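Local coordinates for protein D,D-dipeptidase/D,D-carboxypeptidase (Enterococcus faecalis, PDB 4MUQ) that acts as a zinc-dependent D,D-peptidase of vancomycin resistance, cleaving D-Ala-D-Ala dipeptide and probably also removing the terminal D-Ala of peptidoglycan precursors, at residues N31-D39 / M47-Q56; A113-K121 / P128-F139. All coordinates share one frame; numbering follows the deposited sequence. Where two conformers were deposited one is given.

Contact 1 (N31-D39 / M47-Q56); sequences NVKGLVPAD and MKRDVANVLQ. With PE3 (3,6,9,12,15,18,21,24,27,30,33,36,39-tridecaoxahentetracontane-1,41-diol), chain K.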
loop_
_atom_site.group_PDB
_atom_site.type_symbol
_atom_site.label_atom_id
_atom_site.label_comp_id
_atom_site.label_asym_id
_atom_site.label_seq_id
_atom_site.Cartn_x
_atom_site.Cartn_y
_atom_site.Cartn_z
ATOM N N ASN A 31 1.117 -3.454 15.700
ATOM C CA ASN A 31 0.527 -2.350 16.443
ATOM C C ASN A 31 0.062 -1.195 15.565
ATOM O O ASN A 31 0.428 -0.042 15.803
ATOM C CB ASN A 31 1.518 -1.845 17.494
ATOM C CG ASN A 31 0.852 -1.031 18.583
ATOM O OD1 ASN A 31 -0.359 -1.122 18.787
ATOM N ND2 ASN A 31 1.640 -0.232 19.293
ATOM N N VAL A 32 -0.743 -1.509 14.556
ATOM C CA VAL A 32 -1.380 -0.491 13.733
ATOM C C VAL A 32 -2.302 0.336 14.601
ATOM O O VAL A 32 -3.100 -0.211 15.362
ATOM C CB VAL A 32 -2.262 -1.111 12.619
ATOM C CG1 VAL A 32 -2.826 -0.026 11.720
ATOM C CG2 VAL A 32 -1.469 -2.094 11.800
ATOM N N LYS A 33 -2.189 1.653 14.498
ATOM C CA LYS A 33 -3.175 2.524 15.122
ATOM C C LYS A 33 -3.641 3.618 14.171
ATOM O O LYS A 33 -3.170 3.718 13.035
ATOM C CB LYS A 33 -2.670 3.096 16.453
ATOM C CG LYS A 33 -2.558 2.036 17.541
ATOM C CD LYS A 33 -2.300 2.628 18.911
ATOM C CE LYS A 33 -1.197 1.855 19.620
ATOM N NZ LYS A 33 -0.986 2.307 21.023
ATOM N N GLY A 34 -4.581 4.429 14.636
ATOM C CA GLY A 34 -5.196 5.419 13.779
ATOM C C GLY A 34 -6.179 4.774 12.815
ATOM O O GLY A 34 -6.461 5.335 11.759
ATOM N N LEU A 35 -6.702 3.602 13.177
ATOM C CA LEU A 35 -7.706 2.938 12.350
ATOM C C LEU A 35 -9.039 3.609 12.564
ATOM O O LEU A 35 -9.420 3.904 13.705
ATOM C CB LEU A 35 -7.824 1.451 12.696
ATOM C CG LEU A 35 -6.630 0.592 12.304
ATOM C CD1 LEU A 35 -6.791 -0.836 12.817
ATOM C CD2 LEU A 35 -6.442 0.585 10.788
ATOM N N VAL A 36 -9.738 3.874 11.465
ATOM C CA VAL A 36 -11.073 4.455 11.525
ATOM C C VAL A 36 -11.941 3.783 10.472
ATOM O O VAL A 36 -11.425 3.208 9.522
ATOM C CB VAL A 36 -11.066 5.984 11.266
ATOM C CG1 VAL A 36 -10.217 6.725 12.304
ATOM C CG2 VAL A 36 -10.593 6.286 9.865
ATOM N N PRO A 37 -13.272 3.843 10.647
ATOM C CA PRO A 37 -14.141 3.299 9.601
ATOM C C PRO A 37 -13.927 4.051 8.301
ATOM O O PRO A 37 -13.855 5.279 8.313
ATOM C CB PRO A 37 -15.548 3.570 10.142
ATOM C CG PRO A 37 -15.375 3.622 11.626
ATOM C CD PRO A 37 -14.036 4.281 11.830
ATOM N N ALA A 38 -13.858 3.328 7.193
ATOM C CA ALA A 38 -13.594 3.952 5.903
ATOM C C ALA A 38 -14.748 4.837 5.466
ATOM O O ALA A 38 -14.544 5.858 4.814
ATOM C CB ALA A 38 -13.317 2.905 4.851
ATOM N N ASP A 39 -15.964 4.449 5.840
ATOM C CA ASP A 39 -17.162 5.147 5.399
ATOM C C ASP A 39 -18.275 4.879 6.403
ATOM O O ASP A 39 -18.364 3.768 6.936
ATOM C CB ASP A 39 -17.560 4.643 4.003
ATOM C CG ASP A 39 -18.613 5.517 3.340
ATOM O OD1 ASP A 39 -18.266 6.268 2.404
ATOM O OD2 ASP A 39 -19.791 5.469 3.752
ATOM N N MET A 47 -9.770 1.359 8.068
ATOM C CA MET A 47 -8.529 1.655 7.351
ATOM C C MET A 47 -7.750 2.662 8.173
ATOM O O MET A 47 -8.318 3.333 9.035
ATOM C CB MET A 47 -8.812 2.282 5.982
ATOM C CG MET A 47 -9.503 1.375 4.985
ATOM S SD MET A 47 -8.513 -0.028 4.494
ATOM C CE MET A 47 -7.278 0.768 3.462
ATOM N N LYS A 48 -6.461 2.801 7.892
ATOM C CA LYS A 48 -5.730 3.907 8.498
ATOM C C LYS A 48 -6.414 5.218 8.093
ATOM O O LYS A 48 -6.875 5.363 6.944
ATOM C CB LYS A 48 -4.261 3.916 8.065
ATOM C CG LYS A 48 -3.416 2.800 8.681
ATOM C CD LYS A 48 -1.928 3.089 8.545
ATOM C CE LYS A 48 -1.524 4.330 9.336
ATOM N NZ LYS A 48 -1.460 4.072 10.810
ATOM N N ARG A 49 -6.486 6.156 9.037
ATOM C CA ARG A 49 -7.239 7.394 8.869
ATOM C C ARG A 49 -6.889 8.149 7.587
ATOM O O ARG A 49 -7.782 8.540 6.827
ATOM C CB ARG A 49 -7.037 8.309 10.084
ATOM C CG ARG A 49 -7.791 9.641 10.003
ATOM C CD ARG A 49 -7.548 10.513 11.236
ATOM N NE ARG A 49 -8.407 10.145 12.362
ATOM C CZ ARG A 49 -8.014 9.425 13.411
ATOM N NH1 ARG A 49 -6.762 8.985 13.492
ATOM N NH2 ARG A 49 -8.875 9.147 14.385
ATOM N N ASP A 50 -5.604 8.365 7.338
ATOM C CA ASP A 50 -5.211 9.126 6.156
ATOM C C ASP A 50 -5.567 8.382 4.869
ATOM O O ASP A 50 -5.919 9.002 3.864
ATOM C CB ASP A 50 -3.730 9.511 6.218
ATOM C CG ASP A 50 -3.420 10.441 7.380
ATOM O OD1 ASP A 50 -4.326 11.200 7.797
ATOM O OD2 ASP A 50 -2.276 10.406 7.882
ATOM N N VAL A 51 -5.521 7.056 4.917
ATOM C CA VAL A 51 -5.898 6.224 3.779
ATOM C C VAL A 51 -7.421 6.282 3.503
ATOM O O VAL A 51 -7.863 6.368 2.347
ATOM C CB VAL A 51 -5.430 4.772 3.981
ATOM C CG1 VAL A 51 -5.737 3.948 2.763
ATOM C CG2 VAL A 51 -3.927 4.735 4.269
ATOM N N ALA A 52 -8.226 6.227 4.562
ATOM C CA ALA A 52 -9.673 6.397 4.432
ATOM C C ALA A 52 -9.978 7.750 3.800
ATOM O O ALA A 52 -10.851 7.866 2.942
ATOM C CB ALA A 52 -10.346 6.274 5.794
ATOM N N ASN A 53 -9.243 8.780 4.203
ATOM C CA ASN A 53 -9.472 10.095 3.628
ATOM C C ASN A 53 -9.162 10.132 2.136
ATOM O O ASN A 53 -9.911 10.728 1.362
ATOM C CB ASN A 53 -8.701 11.166 4.400
ATOM C CG ASN A 53 -9.256 11.375 5.796
ATOM O OD1 ASN A 53 -10.410 11.033 6.070
ATOM N ND2 ASN A 53 -8.442 11.932 6.687
ATOM N N VAL A 54 -8.079 9.474 1.730
ATOM C CA VAL A 54 -7.711 9.439 0.324
ATOM C C VAL A 54 -8.758 8.687 -0.500
ATOM O O VAL A 54 -9.125 9.110 -1.603
ATOM C CB VAL A 54 -6.311 8.812 0.150
ATOM C CG1 VAL A 54 -6.061 8.436 -1.295
ATOM C CG2 VAL A 54 -5.241 9.780 0.641
ATOM N N LEU A 55 -9.257 7.583 0.053
ATOM C CA LEU A 55 -10.273 6.796 -0.629
ATOM C C LEU A 55 -11.491 7.672 -0.901
ATOM O O LEU A 55 -12.027 7.666 -2.006
ATOM C CB LEU A 55 -10.671 5.591 0.224
ATOM C CG LEU A 55 -11.388 4.471 -0.525
ATOM C CD1 LEU A 55 -10.453 3.863 -1.564
ATOM C CD2 LEU A 55 -11.887 3.415 0.456
ATOM N N GLN A 56 -11.918 8.447 0.094
ATOM C CA GLN A 56 -13.039 9.355 -0.103
ATOM C C GLN A 56 -12.766 10.369 -1.214
ATOM O O GLN A 56 -13.657 10.667 -2.014
ATOM C CB GLN A 56 -13.410 10.076 1.198
ATOM C CG GLN A 56 -14.039 9.167 2.248
ATOM C CD GLN A 56 -15.360 8.571 1.790
ATOM O OE1 GLN A 56 -16.103 9.189 1.021
ATOM N NE2 GLN A 56 -15.657 7.366 2.259
HETATM O O43 PE3 K . -5.855 7.485 16.657
HETATM C C42 PE3 K . -5.356 7.265 17.981
HETATM C C41 PE3 K . -5.966 5.987 18.569
HETATM O O40 PE3 K . -5.601 4.891 17.711
HETATM C C39 PE3 K . -6.062 3.583 18.130
HETATM C C38 PE3 K . -7.560 3.270 18.266
HETATM O O37 PE3 K . -8.264 4.064 19.232
HETATM O O HOH W 1 -12.889 6.069 2.740
#
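Val36 and Met47 exchange a pair of backbone hydrogen bonds, Val36 N to Met47 O and Met47 N to Val36 O, both 2.9 Å. Lys48, at the N-cap position, then turns the strand into helix 49-62, and Arg49 N, in the first turn, donates a bent hydrogen bond (137°) to Gly34 O at 2.8 Å. Lys48 bends its chain at chi3 (64°) and chi4 (75°) to bring NZ 2.8 Å from Lys33 O, nearly along the C=O axis. Two successive carbonyls are thus taken up. The pairing belongs to the beta hairpin of strands 35-39 and 45-48. Val36 CG1 lies over one face of the Arg49 guanidinium, offset toward its rim, and CG2 meets Ala52 CB at 4.1 Å. Farther along, the two N-H groups of Gln56 NE2 face three acceptors, so at least one is shared: Asp39 OD1 at 2.8 Å, met on the anti side, Ala38 O at 3.2 Å, and a water. That water also donates to Ala38 O and Ala52 O, so Ala38 O takes bonds from both amide and water. Asp39 OD2 pairs with Arg41. At the outer end, Gly34 N donates to ether oxygen O40 of a bound polyethylene glycol fragment.

Contact 2 (A113-K121 / P128-F139); sequences AIDLGLNKK and PDFPYDGICDEF. With ZN (zinc ion), chain B; LY0 ((2R)-3-[(R)-[(1R)-1-aminoethyl](hydroxy)phosphoryl]-2-methylpropanoic acid), chain C; 2D8 ((2R)-3-[(R)-[(1S)-1-aminoethyl](hydroxy)phosphoryl]-2-methylpropanoic acid), chain D.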
loop_
_atom_site.group_PDB
_atom_site.type_symbol
_atom_site.label_atom_id
_atom_site.label_comp_id
_atom_site.label_asym_id
_atom_site.label_seq_id
_atom_site.Cartn_x
_atom_site.Cartn_y
_atom_site.Cartn_z
ATOM N N ALA A 113 -4.458 -1.591 2.899
ATOM C CA ALA A 113 -5.015 -2.307 1.751
ATOM C C ALA A 113 -6.515 -2.403 1.831
ATOM O O ALA A 113 -7.087 -2.560 2.899
ATOM C CB ALA A 113 -4.408 -3.699 1.648
ATOM N N ILE A 114 -7.141 -2.328 0.669
ATOM C CA ILE A 114 -8.583 -2.442 0.591
ATOM C C ILE A 114 -8.977 -3.278 -0.619
ATOM O O ILE A 114 -8.398 -3.154 -1.697
ATOM C CB ILE A 114 -9.251 -1.048 0.584
ATOM C CG1 ILE A 114 -10.768 -1.193 0.704
ATOM C CG2 ILE A 114 -8.847 -0.232 -0.641
ATOM C CD1 ILE A 114 -11.425 -0.125 1.546
ATOM N N ASP A 115 -9.975 -4.140 -0.412
ATOM C CA ASP A 115 -10.622 -4.863 -1.497
ATOM C C ASP A 115 -11.903 -4.124 -1.832
ATOM O O ASP A 115 -12.708 -3.837 -0.939
ATOM C CB ASP A 115 -10.912 -6.315 -1.083
ATOM C CG ASP A 115 -9.640 -7.122 -0.833
ATOM O OD1 ASP A 115 -8.609 -6.762 -1.373
ATOM O OD2 ASP A 115 -9.610 -8.112 -0.074
ATOM N N LEU A 116 -12.094 -3.824 -3.114
ATOM C CA LEU A 116 -13.264 -3.101 -3.586
ATOM C C LEU A 116 -14.102 -3.972 -4.522
ATOM O O LEU A 116 -13.575 -4.865 -5.199
ATOM C CB LEU A 116 -12.833 -1.845 -4.344
ATOM C CG LEU A 116 -11.985 -0.863 -3.538
ATOM C CD1 LEU A 116 -11.487 0.244 -4.444
ATOM C CD2 LEU A 116 -12.792 -0.279 -2.387
ATOM N N GLY A 117 -15.400 -3.711 -4.570
ATOM C CA GLY A 117 -16.263 -4.452 -5.469
ATOM C C GLY A 117 -17.384 -3.614 -6.023
ATOM O O GLY A 117 -17.749 -2.571 -5.465
ATOM N N LEU A 118 -17.920 -4.071 -7.153
ATOM C CA LEU A 118 -19.143 -3.523 -7.719
ATOM C C LEU A 118 -20.279 -3.672 -6.720
ATOM O O LEU A 118 -20.415 -4.717 -6.080
ATOM C CB LEU A 118 -19.502 -4.273 -9.000
ATOM C CG LEU A 118 -19.108 -3.614 -10.315
ATOM C CD1 LEU A 118 -19.509 -4.478 -11.496
ATOM C CD2 LEU A 118 -19.763 -2.251 -10.420
ATOM N N ASN A 119 -21.090 -2.631 -6.567
ATOM C CA ASN A 119 -22.221 -2.720 -5.656
ATOM C C ASN A 119 -23.324 -3.581 -6.243
ATOM O O ASN A 119 -24.109 -3.127 -7.074
ATOM C CB ASN A 119 -22.760 -1.334 -5.305
ATOM C CG ASN A 119 -23.783 -1.361 -4.167
ATOM O OD1 ASN A 119 -24.594 -2.279 -4.057
ATOM N ND2 ASN A 119 -23.746 -0.340 -3.320
ATOM N N LYS A 120 -23.366 -4.831 -5.802
ATOM C CA LYS A 120 -24.447 -5.738 -6.138
ATOM C C LYS A 120 -24.809 -6.493 -4.864
ATOM O O LYS A 120 -23.970 -6.661 -3.978
ATOM C CB LYS A 120 -24.014 -6.696 -7.244
ATOM C CG LYS A 120 -22.815 -7.541 -6.884
ATOM C CD LYS A 120 -22.336 -8.342 -8.082
ATOM C CE LYS A 120 -21.885 -7.428 -9.216
ATOM N NZ LYS A 120 -21.269 -8.191 -10.341
ATOM N N LYS A 121 -26.056 -6.939 -4.761
ATOM C CA LYS A 121 -26.533 -7.530 -3.511
ATOM C C LYS A 121 -25.795 -8.801 -3.067
ATOM O O LYS A 121 -25.768 -9.121 -1.878
ATOM C CB LYS A 121 -28.045 -7.755 -3.551
ATOM C CG LYS A 121 -28.830 -6.650 -2.860
ATOM C CD LYS A 121 -30.322 -6.882 -2.966
ATOM C CE LYS A 121 -30.818 -6.569 -4.364
ATOM N NZ LYS A 121 -32.122 -7.220 -4.648
ATOM N N PRO A 128 -14.087 -10.523 -5.048
ATOM C CA PRO A 128 -15.158 -9.601 -5.454
ATOM C C PRO A 128 -15.004 -9.080 -6.878
ATOM O O PRO A 128 -13.881 -8.990 -7.385
ATOM C CB PRO A 128 -15.025 -8.443 -4.457
ATOM C CG PRO A 128 -13.621 -8.500 -3.981
ATOM C CD PRO A 128 -13.219 -9.945 -4.003
ATOM N N ASP A 129 -16.124 -8.718 -7.500
ATOM C CA ASP A 129 -16.131 -8.234 -8.876
ATOM C C ASP A 129 -15.695 -6.771 -8.959
ATOM O O ASP A 129 -16.361 -5.882 -8.427
ATOM C CB ASP A 129 -17.523 -8.410 -9.502
ATOM C CG ASP A 129 -17.522 -8.217 -11.016
ATOM O OD1 ASP A 129 -16.580 -8.704 -11.683
ATOM O OD2 ASP A 129 -18.465 -7.582 -11.535
ATOM N N PHE A 130 -14.580 -6.533 -9.642
ATOM C CA PHE A 130 -14.072 -5.176 -9.853
ATOM C C PHE A 130 -13.481 -5.125 -11.259
ATOM O O PHE A 130 -12.259 -5.199 -11.433
ATOM C CB PHE A 130 -13.036 -4.807 -8.786
ATOM C CG PHE A 130 -12.912 -3.323 -8.539
ATOM C CD1 PHE A 130 -13.956 -2.621 -7.950
ATOM C CD2 PHE A 130 -11.761 -2.636 -8.887
ATOM C CE1 PHE A 130 -13.849 -1.250 -7.718
ATOM C CE2 PHE A 130 -11.654 -1.269 -8.660
ATOM C CZ PHE A 130 -12.692 -0.580 -8.077
ATOM N N PRO A 131 -14.356 -5.018 -12.264
ATOM C CA PRO A 131 -13.937 -5.176 -13.662
ATOM C C PRO A 131 -13.052 -4.048 -14.187
ATOM O O PRO A 131 -12.826 -3.032 -13.527
ATOM C CB PRO A 131 -15.268 -5.248 -14.436
ATOM C CG PRO A 131 -16.291 -4.632 -13.543
ATOM C CD PRO A 131 -15.818 -4.881 -12.126
ATOM N N TYR A 132 -12.531 -4.266 -15.389
ATOM C CA TYR A 132 -11.668 -3.304 -16.052
ATOM C C TYR A 132 -12.511 -2.465 -17.010
ATOM O O TYR A 132 -12.065 -2.098 -18.103
ATOM C CB TYR A 132 -10.535 -4.027 -16.789
ATOM C CG TYR A 132 -9.522 -4.667 -15.860
ATOM C CD1 TYR A 132 -8.385 -3.977 -15.463
ATOM C CD2 TYR A 132 -9.717 -5.957 -15.362
ATOM C CE1 TYR A 132 -7.465 -4.546 -14.627
ATOM C CE2 TYR A 132 -8.794 -6.539 -14.514
ATOM C CZ TYR A 132 -7.670 -5.816 -14.134
ATOM O OH TYR A 132 -6.730 -6.358 -13.296
ATOM N N ASP A 133 -13.743 -2.187 -16.585
ATOM C CA ASP A 133 -14.681 -1.341 -17.308
ATOM C C ASP A 133 -15.412 -0.426 -16.349
ATOM O O ASP A 133 -15.408 -0.655 -15.139
ATOM C CB ASP A 133 -15.733 -2.194 -18.009
ATOM C CG ASP A 133 -15.136 -3.123 -19.010
ATOM O OD1 ASP A 133 -14.583 -2.608 -19.997
ATOM O OD2 ASP A 133 -15.212 -4.352 -18.802
ATOM N N GLY A 134 -16.036 0.608 -16.896
ATOM C CA GLY A 134 -16.935 1.455 -16.133
ATOM C C GLY A 134 -16.302 2.121 -14.928
ATOM O O GLY A 134 -15.109 2.438 -14.925
ATOM N N ILE A 135 -17.120 2.313 -13.898
ATOM C CA ILE A 135 -16.727 3.059 -12.710
ATOM C C ILE A 135 -15.543 2.429 -11.979
ATOM O O ILE A 135 -14.694 3.141 -11.447
ATOM C CB ILE A 135 -17.939 3.269 -11.753
ATOM C CG1 ILE A 135 -17.600 4.288 -10.665
ATOM C CG2 ILE A 135 -18.415 1.947 -11.157
ATOM C CD1 ILE A 135 -17.306 5.677 -11.210
ATOM N N CYS A 136 -15.474 1.098 -11.960
ATOM C CA CYS A 136 -14.374 0.422 -11.284
ATOM C C CYS A 136 -13.050 0.728 -11.966
ATOM O O CYS A 136 -12.023 0.900 -11.306
ATOM C CB CYS A 136 -14.594 -1.088 -11.226
ATOM S SG CYS A 136 -16.013 -1.573 -10.242
ATOM N N ASP A 137 -13.075 0.807 -13.292
ATOM C CA ASP A 137 -11.857 1.139 -14.022
ATOM C C ASP A 137 -11.514 2.623 -13.913
ATOM O O ASP A 137 -10.337 2.991 -13.949
ATOM C CB ASP A 137 -11.939 0.729 -15.488
ATOM C CG ASP A 137 -10.571 0.477 -16.082
ATOM O OD1 ASP A 137 -9.779 -0.250 -15.447
ATOM O OD2 ASP A 137 -10.275 1.028 -17.161
ATOM N N GLU A 138 -12.527 3.469 -13.765
ATOM C CA GLU A 138 -12.280 4.875 -13.458
ATOM C C GLU A 138 -11.535 4.999 -12.135
ATOM O O GLU A 138 -10.582 5.775 -12.017
ATOM C CB GLU A 138 -13.589 5.663 -13.386
ATOM C CG GLU A 138 -14.230 5.948 -14.733
ATOM C CD GLU A 138 -15.322 7.002 -14.640
ATOM O OE1 GLU A 138 -16.454 6.727 -15.088
ATOM O OE2 GLU A 138 -15.050 8.108 -14.124
ATOM N N PHE A 139 -11.947 4.224 -11.138
ATOM C CA PHE A 139 -11.211 4.191 -9.886
ATOM C C PHE A 139 -9.768 3.747 -10.118
ATOM O O PHE A 139 -8.814 4.369 -9.622
ATOM C CB PHE A 139 -11.871 3.260 -8.855
ATOM C CG PHE A 139 -11.111 3.192 -7.558
ATOM C CD1 PHE A 139 -11.442 4.034 -6.505
ATOM C CD2 PHE A 139 -10.046 2.318 -7.404
ATOM C CE1 PHE A 139 -10.723 4.004 -5.314
ATOM C CE2 PHE A 139 -9.308 2.288 -6.227
ATOM C CZ PHE A 139 -9.659 3.130 -5.175
HETATM ZN ZN ZN B . -7.280 -7.912 -0.499
HETATM P P LY0 C . -7.199 -10.766 -0.697
HETATM C C1 LY0 C . -8.410 -12.787 0.468
HETATM N N1 LY0 C . -8.580 -12.723 -1.863
HETATM C C2 LY0 C . -8.630 -11.887 -0.730
HETATM C C4 LY0 C . -5.653 -11.709 -0.821
HETATM C C5 LY0 C . -4.455 -11.005 -0.261
HETATM C C6 LY0 C . -4.426 -11.154 1.252
HETATM C C7 LY0 C . -3.212 -11.580 -0.916
HETATM O O31 LY0 C . -7.188 -10.019 0.657
HETATM O O32 LY0 C . -7.365 -9.670 -1.800
HETATM O O61 LY0 C . -3.945 -10.230 1.888
HETATM O O62 LY0 C . -4.840 -12.182 1.760
HETATM C C4 2D8 D . -5.645 -11.704 -0.825
HETATM C C5 2D8 D . -4.451 -11.002 -0.260
HETATM C C6 2D8 D . -4.425 -11.153 1.253
HETATM C C7 2D8 D . -3.210 -11.580 -0.916
HETATM N N1 2D8 D . -9.787 -11.252 -0.881
HETATM P P 2D8 D . -7.193 -10.766 -0.701
HETATM C C1 2D8 D . -8.432 -12.788 0.442
HETATM C C2 2D8 D . -8.567 -11.948 -0.813
HETATM O O31 2D8 D . -7.198 -10.036 0.662
HETATM O O32 2D8 D . -7.367 -9.670 -1.801
HETATM O O61 2D8 D . -3.945 -10.230 1.889
HETATM O O62 2D8 D . -4.840 -12.182 1.760
HETATM O O HOH W 2 -18.816 -7.014 -6.558
#
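Leu116 is held between two aromatic rings of 128-139: its CB sits over one face of Phe130, 4.0 Å from the ring centroid, and its CD1 over a face of Phe139, 3.7 Å from that centroid, both CH-pi contacts. Cys136 CB covers the opposite face of Phe130, leaving the ring sandwiched between strand and helix. Buried Leu116 O has no partner in the model. Cys136 SG, placed beside its backbone N (chi1 -65°), meets Leu118 CG at 3.7 Å, while Leu118 CD1 packs across the Pro131 ring. One nearly straight backbone bond, Leu118 N to Asp129 O at 2.7 Å, fixes the incoming chain against the strand; a water bridges Asp129 O and Leu118 O. Near the surface, Lys120 NZ forms a salt bridge with Asp129 OD2 at 3.1 Å, approaching from above the carboxylate plane. In the next layer, Phe139 meets Phe169 edge-to-face and rests on Leu55, Ile58 and Ile62 of helix 49-62. Strand 113-118 lies between strands 68-72 and 168-171 in the sheet of this hedgehog/DD-peptidase fold. Asp115 binds zinc through OD1 at 2.0 Å and OD2 at 2.4 Å; His108, His168 and O31 and O32 of the phosphinate analogue, modelled as two overlapping diastereomers, complete the site. Such two-oxygen binding of the phosphinate, beside bidentate Asp115, is consistent with mimicry of the tetrahedral intermediate of peptide hydrolysis.

Overall arrangement
From the N terminus, the chain passes through contact 1, which closes the turn between strands 35-39 and 45-48 and leads into helix 49-62. Strand 68-72 and helices 77-91 and 93-99 follow before contact 2 opens; there the chain leaves strand 113-118 by a loop, passes the end of the strand and turns into helix 134-142, roughly antiparallel to it. The two contacts therefore stand in series, neither nested nor crossed, with centres about 19 Å apart. They nevertheless touch: Met47 packs on Ala113 and Ile114, and Leu55 on Ile114 and Phe139. This joins the hairpin and helix 49-62 to helix 134-142 and to the sheet of strands 68-72, 113-118, 168-171 and 148-150, which carries Asp115 and His168.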